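Local atomic coordinates of mandalate racemase/muconate lactonizing enzyme (Unidentified, PDB entry 4E4U), a protein that probably acts as an enolase-superfamily enzyme of the mandelate racemase/muconate lactonizing type, though its substrate and reaction are not established. Residues 34-39 with 99-104; 110-114 with 360-366. All coordinates share one frame; numbering follows the deposited sequence.

Contact 1: 34-39 with 99-104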
ATOM      1  N   ILE A  34      31.366 -42.382 -14.489  1.00 22.93           N
ATOM      2  CA  ILE A  34      29.953 -42.309 -14.122  1.00 21.96           C
ATOM      3  C   ILE A  34      29.197 -41.502 -15.176  1.00 20.32           C
ATOM      4  O   ILE A  34      29.660 -40.442 -15.601  1.00 20.45           O
ATOM      5  CB  ILE A  34      29.740 -41.699 -12.715  1.00 22.98           C
ATOM      6  CG1 ILE A  34      30.637 -42.392 -11.685  1.00 25.21           C
ATOM      7  CG2 ILE A  34      28.275 -41.804 -12.297  1.00 22.29           C
ATOM      8  CD1 ILE A  34      30.279 -42.069 -10.235  1.00 27.02           C
ATOM      9  N   GLU A  35      28.050 -42.015 -15.609  1.00 20.10           N
ATOM     10  CA  GLU A  35      27.252 -41.357 -16.637  1.00 20.17           C
ATOM     11  C   GLU A  35      26.022 -40.721 -16.023  1.00 17.37           C
ATOM     12  O   GLU A  35      25.385 -41.316 -15.153  1.00 17.82           O
ATOM     13  CB  GLU A  35      26.779 -42.367 -17.679  1.00 23.86           C
ATOM     14  CG  GLU A  35      27.855 -42.960 -18.559  1.00 29.20           C
ATOM     15  CD  GLU A  35      27.271 -43.532 -19.835  1.00 33.73           C
ATOM     16  OE1 GLU A  35      26.246 -44.246 -19.754  1.00 35.57           O
ATOM     17  OE2 GLU A  35      27.823 -43.245 -20.918  1.00 35.96           O
ATOM     18  N   GLY A  36      25.678 -39.521 -16.483  1.00 15.26           N
ATOM     19  CA  GLY A  36      24.438 -38.883 -16.077  1.00 15.62           C
ATOM     20  C   GLY A  36      23.662 -38.408 -17.289  1.00 14.68           C
ATOM     21  O   GLY A  36      24.256 -38.039 -18.301  1.00 15.04           O
ATOM     22  N   VAL A  37      22.335 -38.412 -17.193  1.00 13.80           N
ATOM     23  CA  VAL A  37      21.498 -37.963 -18.299  1.00 13.86           C
ATOM     24  C   VAL A  37      20.567 -36.837 -17.845  1.00 13.82           C
ATOM     25  O   VAL A  37      20.153 -36.794 -16.688  1.00 14.00           O
ATOM     26  CB  VAL A  37      20.708 -39.142 -18.921  1.00 14.69           C
ATOM     27  CG1 VAL A  37      19.681 -39.692 -17.935  1.00 15.66           C
ATOM     28  CG2 VAL A  37      20.053 -38.735 -20.240  1.00 15.38           C
ATOM     29  N   GLY A  38      20.273 -35.911 -18.754  1.00 12.41           N
ATOM     30  CA  GLY A  38      19.381 -34.807 -18.462  1.00 12.77           C
ATOM     31  C   GLY A  38      18.564 -34.430 -19.679  1.00 12.31           C
ATOM     32  O   GLY A  38      18.805 -34.930 -20.790  1.00 13.38           O
ATOM     33  N   GLU A  39      17.588 -33.554 -19.472  1.00 11.89           N
ATOM     34  CA  GLU A  39      16.719 -33.093 -20.543  1.00 12.24           C
ATOM     35  C   GLU A  39      16.593 -31.580 -20.466  1.00 12.04           C
ATOM     36  O   GLU A  39      16.567 -31.004 -19.373  1.00 12.02           O
ATOM     37  CB  GLU A  39      15.334 -33.751 -20.468  1.00 13.24           C
ATOM     38  CG  GLU A  39      14.430 -33.338 -21.621  1.00 14.39           C
ATOM     39  CD  GLU A  39      13.205 -34.215 -21.811  1.00 14.47           C
ATOM     40  OE1 GLU A  39      13.010 -35.202 -21.064  1.00 14.87           O
ATOM     41  OE2 GLU A  39      12.426 -33.902 -22.739  1.00 15.34           O
ATOM     42  N   MET A  99      20.654 -31.376 -14.000  1.00 11.10           N
ATOM     43  CA  MET A  99      19.976 -32.591 -13.556  1.00 11.32           C
ATOM     44  C   MET A  99      20.814 -33.827 -13.897  1.00 11.60           C
ATOM     45  O   MET A  99      20.786 -34.817 -13.166  1.00 11.45           O
ATOM     46  CB  MET A  99      18.539 -32.696 -14.092  1.00 12.31           C
ATOM     47  CG  MET A  99      18.435 -33.050 -15.567  1.00 12.07           C
ATOM     48  SD  MET A  99      16.727 -33.229 -16.139  1.00 12.49           S
ATOM     49  CE  MET A  99      16.149 -31.531 -16.077  1.00 12.83           C
ATOM     50  N   ALA A 100      21.584 -33.757 -14.987  1.00 11.61           N
ATOM     51  CA  ALA A 100      22.535 -34.820 -15.321  1.00 12.05           C
ATOM     52  C   ALA A 100      23.623 -34.901 -14.251  1.00 11.72           C
ATOM     53  O   ALA A 100      24.058 -35.988 -13.884  1.00 12.52           O
ATOM     54  CB  ALA A 100      23.140 -34.603 -16.696  1.00 13.00           C
ATOM     55  N   CYS A 101      24.044 -33.750 -13.734  1.00 11.61           N
ATOM     56  CA  CYS A 101      24.966 -33.735 -12.599  1.00 11.74           C
ATOM     57  C   CYS A 101      24.351 -34.412 -11.376  1.00 11.76           C
ATOM     58  O   CYS A 101      25.020 -35.199 -10.714  1.00 12.25           O
ATOM     59  CB  CYS A 101      25.423 -32.308 -12.258  1.00 12.08           C
ATOM     60  SG  CYS A 101      26.545 -31.592 -13.480  1.00 13.84           S
ATOM     61  N   TRP A 102      23.085 -34.125 -11.078  1.00 11.79           N
ATOM     62  CA  TRP A 102      22.415 -34.803  -9.964  1.00 11.39           C
ATOM     63  C   TRP A 102      22.330 -36.315 -10.170  1.00 11.86           C
ATOM     64  O   TRP A 102      22.474 -37.084  -9.218  1.00 12.54           O
ATOM     65  CB  TRP A 102      21.025 -34.216  -9.691  1.00 11.30           C
ATOM     66  CG  TRP A 102      21.080 -32.964  -8.856  1.00 11.51           C
ATOM     67  CD1 TRP A 102      20.900 -31.683  -9.285  1.00 11.72           C
ATOM     68  CD2 TRP A 102      21.372 -32.888  -7.458  1.00 11.68           C
ATOM     69  NE1 TRP A 102      21.040 -30.807  -8.231  1.00 12.02           N
ATOM     70  CE2 TRP A 102      21.334 -31.521  -7.091  1.00 12.21           C
ATOM     71  CE3 TRP A 102      21.647 -33.831  -6.460  1.00 12.45           C
ATOM     72  CZ2 TRP A 102      21.561 -31.087  -5.785  1.00 13.17           C
ATOM     73  CZ3 TRP A 102      21.877 -33.402  -5.166  1.00 14.07           C
ATOM     74  CH2 TRP A 102      21.832 -32.042  -4.839  1.00 14.25           C
ATOM     75  N   ASP A 103      22.081 -36.737 -11.406  1.00 12.19           N
ATOM     76  CA  ASP A 103      22.067 -38.156 -11.743  1.00 12.25           C
ATOM     77  C   ASP A 103      23.404 -38.780 -11.317  1.00 12.16           C
ATOM     78  O   ASP A 103      23.433 -39.837 -10.674  1.00 13.35           O
ATOM     79  CB  ASP A 103      21.836 -38.309 -13.252  1.00 13.38           C
ATOM     80  CG  ASP A 103      21.379 -39.701 -13.653  1.00 13.94           C
ATOM     81  OD1 ASP A 103      20.831 -40.455 -12.815  1.00 14.35           O
ATOM     82  OD2 ASP A 103      21.559 -40.043 -14.841  1.00 14.72           O
ATOM     83  N   ILE A 104      24.504 -38.117 -11.667  1.00 12.34           N
ATOM     84  CA  ILE A 104      25.846 -38.547 -11.269  1.00 12.51           C
ATOM     85  C   ILE A 104      26.079 -38.502  -9.751  1.00 12.84           C
ATOM     86  O   ILE A 104      26.617 -39.447  -9.174  1.00 14.13           O
ATOM     87  CB  ILE A 104      26.914 -37.726 -12.028  1.00 13.67           C
ATOM     88  CG1 ILE A 104      26.929 -38.148 -13.496  1.00 14.87           C
ATOM     89  CG2 ILE A 104      28.294 -37.885 -11.399  1.00 13.90           C
ATOM     90  CD1 ILE A 104      27.572 -37.136 -14.402  1.00 15.25           C
TER
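D103 and M99, one helical turn apart, each reach a backbone N-H of strand 35-39, and these two polar contacts mark out the line along which helix 99-104 packs against the strand. The V37 N-H is given to D103 OD2 at 3.0 Å, fairly straight at 155°, on the lone pair that points away from OD1. D103 has CG anti to its own backbone N (chi1 -162°), which carries the carboxylate beside the strand; OD1 is taken by the backbone N of L366, and the two bonds together should fix the rotation of the group. E39 N donates a weak hydrogen bond to M99 SD, 3.5 Å from N to S. The thioether chain bends at its last torsion, bringing CE to 3.4 Å from E39 O.

Backbone packing is close because G36 and G38 offer no side chain to the helix. G36 CA sits 3.7 Å from A100 O, while A100 CA approaches V37 O at 3.4 Å in a CA-H...O contact; this buried carbonyl has no conventional hydrogen-bond partner. I104 CG1 and CD1 lie against the G36 backbone at its N.

Apolar contact between side chains comes toward the start of the strand, where I104 CG2 meets I34 CG2 at 4.0 Å.

Strand and helix run roughly antiparallel, at 149°, with axes 5.9 Å apart. Strand 35-40 edges the three-stranded antiparallel sheet of the N-terminal domain, next to strand 22-30, while V315 of helix 314-325 packs against V37 and E39.

Contact 2: 110-114 with 360-366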
ATOM      1  N   ALA A 110      25.126 -43.764  -4.390  1.00 15.18           N
ATOM      2  CA  ALA A 110      24.209 -44.914  -4.405  1.00 15.34           C
ATOM      3  C   ALA A 110      22.861 -44.585  -3.745  1.00 15.47           C
ATOM      4  O   ALA A 110      22.314 -45.383  -2.982  1.00 16.52           O
ATOM      5  CB  ALA A 110      24.855 -46.169  -3.767  1.00 16.77           C
ATOM      6  N   LYS A 111      22.329 -43.403  -4.047  1.00 14.79           N
ATOM      7  CA  LYS A 111      21.013 -42.989  -3.550  1.00 14.69           C
ATOM      8  C   LYS A 111      20.203 -42.340  -4.663  1.00 13.66           C
ATOM      9  O   LYS A 111      20.769 -41.681  -5.535  1.00 13.65           O
ATOM     10  CB  LYS A 111      21.143 -41.956  -2.420  1.00 15.47           C
ATOM     11  CG  LYS A 111      21.926 -42.403  -1.194  1.00 17.61           C
ATOM     12  CD  LYS A 111      21.308 -43.606  -0.516  1.00 20.76           C
ATOM     13  CE  LYS A 111      19.951 -43.307   0.057  1.00 22.13           C
ATOM     14  NZ  LYS A 111      19.463 -44.492   0.834  1.00 23.68           N
ATOM     15  N   PRO A 112      18.866 -42.491  -4.620  1.00 13.18           N
ATOM     16  CA  PRO A 112      18.016 -41.642  -5.460  1.00 12.82           C
ATOM     17  C   PRO A 112      18.275 -40.176  -5.106  1.00 12.45           C
ATOM     18  O   PRO A 112      18.584 -39.857  -3.945  1.00 12.60           O
ATOM     19  CB  PRO A 112      16.596 -42.017  -5.024  1.00 13.91           C
ATOM     20  CG  PRO A 112      16.722 -43.380  -4.414  1.00 14.67           C
ATOM     21  CD  PRO A 112      18.077 -43.387  -3.757  1.00 13.85           C
ATOM     22  N   VAL A 113      18.148 -39.290  -6.088  1.00 12.36           N
ATOM     23  CA  VAL A 113      18.331 -37.869  -5.839  1.00 12.59           C
ATOM     24  C   VAL A 113      17.370 -37.368  -4.752  1.00 12.57           C
ATOM     25  O   VAL A 113      17.747 -36.525  -3.929  1.00 13.40           O
ATOM     26  CB  VAL A 113      18.195 -37.065  -7.145  1.00 13.40           C
ATOM     27  CG1 VAL A 113      18.111 -35.569  -6.860  1.00 14.23           C
ATOM     28  CG2 VAL A 113      19.379 -37.361  -8.050  1.00 15.33           C
ATOM     29  N   TYR A 114      16.146 -37.896  -4.710  1.00 12.39           N
ATOM     30  CA  TYR A 114      15.204 -37.444  -3.686  1.00 12.49           C
ATOM     31  C   TYR A 114      15.682 -37.728  -2.257  1.00 12.64           C
ATOM     32  O   TYR A 114      15.226 -37.070  -1.325  1.00 13.77           O
ATOM     33  CB  TYR A 114      13.762 -37.947  -3.916  1.00 12.94           C
ATOM     34  CG  TYR A 114      13.575 -39.455  -3.948  1.00 12.24           C
ATOM     35  CD1 TYR A 114      13.664 -40.225  -2.793  1.00 13.37           C
ATOM     36  CD2 TYR A 114      13.269 -40.105  -5.143  1.00 13.15           C
ATOM     37  CE1 TYR A 114      13.481 -41.599  -2.838  1.00 13.64           C
ATOM     38  CE2 TYR A 114      13.084 -41.467  -5.196  1.00 13.70           C
ATOM     39  CZ  TYR A 114      13.186 -42.215  -4.044  1.00 14.43           C
ATOM     40  OH  TYR A 114      13.007 -43.585  -4.102  1.00 16.06           O
ATOM     41  N   PRO A 360       7.593 -43.658  -7.694  1.00 15.77           N
ATOM     42  CA  PRO A 360       8.994 -43.252  -7.892  1.00 16.10           C
ATOM     43  C   PRO A 360       9.974 -44.418  -7.888  1.00 17.47           C
ATOM     44  O   PRO A 360       9.804 -45.385  -7.143  1.00 18.03           O
ATOM     45  CB  PRO A 360       9.273 -42.349  -6.687  1.00 16.04           C
ATOM     46  CG  PRO A 360       7.923 -41.834  -6.285  1.00 16.73           C
ATOM     47  CD  PRO A 360       6.983 -42.980  -6.540  1.00 16.00           C
ATOM     48  N   SER A 361      11.003 -44.314  -8.721  1.00 17.95           N
ATOM     49  CA  SER A 361      12.078 -45.297  -8.743  1.00 18.96           C
ATOM     50  C   SER A 361      12.821 -45.339  -7.406  1.00 18.57           C
ATOM     51  O   SER A 361      12.906 -44.331  -6.705  1.00 17.99           O
ATOM     52  CB  SER A 361      13.058 -44.951  -9.863  1.00 19.89           C
ATOM     53  OG  SER A 361      14.175 -45.817  -9.851  1.00 19.90           O
ATOM     54  N   ASN A 362      13.351 -46.510  -7.062  1.00 18.55           N
ATOM     55  CA  ASN A 362      14.232 -46.658  -5.906  1.00 19.17           C
ATOM     56  C   ASN A 362      15.698 -46.729  -6.324  1.00 18.63           C
ATOM     57  O   ASN A 362      16.589 -46.913  -5.490  1.00 19.06           O
ATOM     58  CB  ASN A 362      13.847 -47.906  -5.104  1.00 21.09           C
ATOM     59  CG  ASN A 362      12.474 -47.786  -4.474  1.00 23.99           C
ATOM     60  OD1 ASN A 362      12.143 -46.761  -3.877  1.00 25.44           O
ATOM     61  ND2 ASN A 362      11.660 -48.827  -4.618  1.00 25.82           N
ATOM     62  N   GLU A 363      15.946 -46.570  -7.620  1.00 18.36           N
ATOM     63  CA  GLU A 363      17.298 -46.661  -8.158  1.00 20.02           C
ATOM     64  C   GLU A 363      18.098 -45.381  -7.919  1.00 18.02           C
ATOM     65  O   GLU A 363      17.519 -44.308  -7.733  1.00 18.50           O
ATOM     66  CB  GLU A 363      17.248 -47.002  -9.647  1.00 23.83           C
ATOM     67  CG  GLU A 363      16.772 -48.426  -9.914  1.00 27.77           C
ATOM     68  CD  GLU A 363      17.520 -49.453  -9.073  1.00 32.16           C
ATOM     69  OE1 GLU A 363      18.743 -49.620  -9.283  1.00 34.45           O
ATOM     70  OE2 GLU A 363      16.890 -50.083  -8.196  1.00 34.00           O
ATOM     71  N   PRO A 364      19.438 -45.494  -7.901  1.00 16.46           N
ATOM     72  CA  PRO A 364      20.264 -44.301  -7.668  1.00 16.26           C
ATOM     73  C   PRO A 364      20.128 -43.251  -8.768  1.00 15.61           C
ATOM     74  O   PRO A 364      19.802 -43.568  -9.919  1.00 17.22           O
ATOM     75  CB  PRO A 364      21.692 -44.861  -7.642  1.00 17.55           C
ATOM     76  CG  PRO A 364      21.521 -46.302  -7.244  1.00 18.36           C
ATOM     77  CD  PRO A 364      20.240 -46.729  -7.913  1.00 18.11           C
ATOM     78  N   GLY A 365      20.376 -41.997  -8.408  1.00 13.87           N
ATOM     79  CA  GLY A 365      20.315 -40.912  -9.372  1.00 13.80           C
ATOM     80  C   GLY A 365      18.888 -40.544  -9.725  1.00 13.28           C
ATOM     81  O   GLY A 365      18.009 -40.526  -8.858  1.00 13.63           O
ATOM     82  N   LEU A 366      18.647 -40.262 -11.002  1.00 13.41           N
ATOM     83  CA  LEU A 366      17.310 -39.891 -11.449  1.00 13.86           C
ATOM     84  C   LEU A 366      16.409 -41.103 -11.666  1.00 14.92           C
ATOM     85  O   LEU A 366      15.210 -40.945 -11.895  1.00 16.67           O
ATOM     86  CB  LEU A 366      17.385 -39.090 -12.748  1.00 14.14           C
ATOM     87  CG  LEU A 366      18.131 -37.758 -12.715  1.00 14.71           C
ATOM     88  CD1 LEU A 366      18.166 -37.138 -14.111  1.00 14.91           C
ATOM     89  CD2 LEU A 366      17.517 -36.795 -11.705  1.00 15.41           C
TER
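Y114, V113 and G365 carry a junction between two irregular segments that meet through a single beta bridge, P112 with G365, just beyond the Schellman motif that ends helix 88-109 at A110. It joins the N-terminal domain to the C-terminal part of the TIM-barrel-like domain, the two-domain plan of the enolase superfamily.

G365 is gripped at both ends of its backbone. Its N-H goes to K111 O at 2.9 Å, nearly straight at 168°, though from above the carbonyl plane; its own O accepts from V113 N at 3.0 Å. The positive phi of G365 suits a residue without a side chain.

The V113 side chain packs beside that bond. With CG2 held beside its backbone N, this methyl rests 3.5 Å from G365 O and also meets L366 CD2 at 4.1 Å.

P112, two residues before Y114 in the same segment, puts CB over the centre of the tyrosine ring, 3.5 Å above the plane. The P112 ring also rests on the backbone of the other segment, CG lying 3.5 Å from E363 O. Y114 reaches further back along segment 360-366, where P360 CB approaches CE2 obliquely. The S361 side chain closes an ST turn by accepting E363 N at OG, which shapes the chain next to the tyrosine. Lying at the edge of the ring and near its plane, S361 O receives the Y114 hydroxyl proton across 2.7 Å from OH.

From the N terminus, the chain first lays down strand 35-40 and then passes through helices 47-61 and 70-79 before helix 88-109 returns to pack against the strand, where contact 1 closes a loop of 59 residues. Contact 2 opens just afterwards, at the end of that same helix, and its 245-residue loop takes in all the strands of the barrel sheet before segment 360-366 comes back. The two loops therefore follow in series, neither crossing nor enclosing the other. In space their centres are 12 Å apart and they touch: W102 O packs against V113 CG2. Helix 88-109 holds the N-terminal sheet through contact 1, and L366 meets both D103 and V37 from the barrel side.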